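Local coordinates for ABC transporter substrate-binding protein (Bradyrhizobium japonicum, PDB 4I1D), which is a periplasmic solute-binding protein of an ABC transporter, possibly for polyamines or aromatic acids, and holds D-malate in this crystal, at residues A[202-206]-A[207-211]. Sequence-based numbering, arbitrary orientation.
With MLT (D-malate), chain U.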
loop_
_atom_site.group_PDB
_atom_site.type_symbol
_atom_site.label_atom_id
_atom_site.label_comp_id
_atom_site.label_asym_id
_atom_site.label_seq_id
_atom_site.Cartn_x
_atom_site.Cartn_y
_atom_site.Cartn_z
ATOM N N GLU A 202 34.022 -7.439 -16.579
ATOM C CA GLU A 202 32.589 -7.683 -16.564
ATOM C C GLU A 202 32.207 -8.647 -17.672
ATOM O O GLU A 202 32.988 -8.891 -18.600
ATOM C CB GLU A 202 31.819 -6.369 -16.749
ATOM C CG GLU A 202 31.812 -5.857 -18.192
ATOM C CD GLU A 202 31.023 -4.565 -18.376
ATOM O OE1 GLU A 202 30.170 -4.236 -17.515
ATOM O OE2 GLU A 202 31.267 -3.871 -19.388
HETATM N N MSE A 203 31.008 -9.206 -17.560
HETATM C CA MSE A 203 30.394 -9.839 -18.706
HETATM C C MSE A 203 29.744 -8.727 -19.495
HETATM O O MSE A 203 29.212 -7.784 -18.914
HETATM C CB MSE A 203 29.329 -10.852 -18.315
HETATM C CG MSE A 203 28.634 -11.415 -19.546
HETATM SE SE MSE A 203 27.202 -12.683 -19.167
HETATM C CE MSE A 203 28.204 -13.914 -18.076
ATOM N N ALA A 204 29.791 -8.839 -20.814
ATOM C CA ALA A 204 29.209 -7.842 -21.700
ATOM C C ALA A 204 29.038 -8.446 -23.092
ATOM O O ALA A 204 29.725 -9.402 -23.460
ATOM C CB ALA A 204 30.128 -6.594 -21.765
ATOM N N TRP A 205 28.119 -7.884 -23.864
ATOM C CA TRP A 205 27.948 -8.289 -25.244
ATOM C C TRP A 205 29.151 -7.832 -26.066
ATOM O O TRP A 205 29.600 -6.686 -25.951
ATOM C CB TRP A 205 26.622 -7.735 -25.781
ATOM C CG TRP A 205 25.407 -8.365 -25.083
ATOM C CD1 TRP A 205 25.168 -9.701 -24.912
ATOM C CD2 TRP A 205 24.287 -7.685 -24.495
ATOM N NE1 TRP A 205 23.978 -9.894 -24.252
ATOM C CE2 TRP A 205 23.416 -8.676 -23.984
ATOM C CE3 TRP A 205 23.929 -6.338 -24.360
ATOM C CZ2 TRP A 205 22.220 -8.364 -23.338
ATOM C CZ3 TRP A 205 22.738 -6.026 -23.718
ATOM C CH2 TRP A 205 21.900 -7.035 -23.214
ATOM N N ASN A 206 29.685 -8.725 -26.892
ATOM C CA ASN A 206 30.947 -8.439 -27.559
ATOM C C ASN A 206 30.878 -7.164 -28.405
ATOM O O ASN A 206 31.867 -6.450 -28.542
ATOM C CB ASN A 206 31.400 -9.622 -28.405
ATOM C CG ASN A 206 30.571 -9.780 -29.660
ATOM O OD1 ASN A 206 29.469 -10.315 -29.618
ATOM N ND2 ASN A 206 31.094 -9.300 -30.782
ATOM N N GLY A 207 29.700 -6.876 -28.950
ATOM C CA GLY A 207 29.505 -5.692 -29.776
ATOM C C GLY A 207 29.662 -4.379 -29.028
ATOM O O GLY A 207 30.154 -3.397 -29.589
ATOM N N ARG A 208 29.249 -4.361 -27.759
ATOM C CA ARG A 208 29.385 -3.177 -26.913
ATOM C C ARG A 208 30.845 -2.940 -26.544
ATOM O O ARG A 208 31.297 -1.802 -26.466
ATOM C CB ARG A 208 28.543 -3.311 -25.643
ATOM C CG ARG A 208 27.051 -3.005 -25.831
ATOM C CD ARG A 208 26.827 -1.512 -26.101
ATOM N NE ARG A 208 25.413 -1.179 -26.245
ATOM C CZ ARG A 208 24.965 0.048 -26.495
ATOM N NH1 ARG A 208 25.826 1.051 -26.614
ATOM N NH2 ARG A 208 23.663 0.273 -26.621
ATOM N N VAL A 209 31.585 -4.020 -26.326
ATOM C CA VAL A 209 32.989 -3.887 -25.972
ATOM C C VAL A 209 33.816 -3.414 -27.148
ATOM O O VAL A 209 34.599 -2.478 -27.022
ATOM C CB VAL A 209 33.588 -5.214 -25.488
ATOM C CG1 VAL A 209 35.051 -5.010 -25.094
ATOM C CG2 VAL A 209 32.781 -5.754 -24.334
ATOM N N SER A 210 33.652 -4.070 -28.291
ATOM C CA SER A 210 34.406 -3.689 -29.473
ATOM C C SER A 210 34.133 -2.221 -29.783
ATOM O O SER A 210 35.046 -1.480 -30.148
ATOM C CB SER A 210 34.022 -4.565 -30.662
ATOM O OG SER A 210 32.617 -4.590 -30.816
ATOM N N ALA A 211 32.883 -1.799 -29.601
ATOM C CA ALA A 211 32.501 -0.419 -29.910
ATOM C C ALA A 211 33.208 0.572 -29.004
ATOM O O ALA A 211 33.796 1.539 -29.484
ATOM C CB ALA A 211 30.985 -0.236 -29.826
HETATM C C1 MLT U . 19.444 -3.185 -23.613
HETATM O O1 MLT U . 18.348 -2.669 -23.920
HETATM O O2 MLT U . 19.461 -4.099 -22.756
HETATM C C2 MLT U . 20.718 -2.733 -24.275
HETATM O O3 MLT U . 20.748 -1.343 -24.561
HETATM C C3 MLT U . 20.869 -3.487 -25.579
HETATM C C4 MLT U . 22.004 -2.847 -26.331
HETATM O O4 MLT U . 21.775 -1.894 -27.105
HETATM O O5 MLT U . 23.183 -3.249 -26.185
#
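The backbone O of W205 accepts from two amides of the turn that follows it: R208 N donates to W205 O at 3.0 Å, and V209 N adds a weak bond to the same oxygen. W205 holds the N-cap position of helix 206-214, and its carbonyl is the acceptor that starts the helical hydrogen bonding. One residue on, the O of N206 receives S210 N at 3.0 Å, while the N206 amide bonds away from the helix, ND2 to D266 and OD1 to the backbone N of S106. This is a worked case of a strand passing without a loop into a helix, the two short axes at 95° to each other, in the bilobal periplasmic-binding-protein fold; the junction contributes W205 and R208 to the D-malate pocket, which T185, S186 and G187 complete. On the buried side, CB of A204 packs against CG2 of V209 at 3.8 Å. At the pocket, D-malate is gripped from the helix: R208 NE gives a bond of 3.0 Å to O5, close to linear at 170°, and R208 NH2 reaches O4 at 2.9 Å, so that two N-H groups along one guanidinium edge hold both oxygens of a single carboxylate. The R208 chain bends at chi2 (-69°) and then runs extended, which brings the NE and NH2 edge to the ligand, and its NH1 forms a salt bridge with D37 of a second subunit. A leucine in place of R208 would probably leave that carboxylate without its paired donors and D37 without this cationic mate. Beside the ligand, CZ3 of the W205 indole approaches malate C3 at 3.7 Å; the indole in turn packs edge-to-face (T-shaped) with the rings of W184 and Y105.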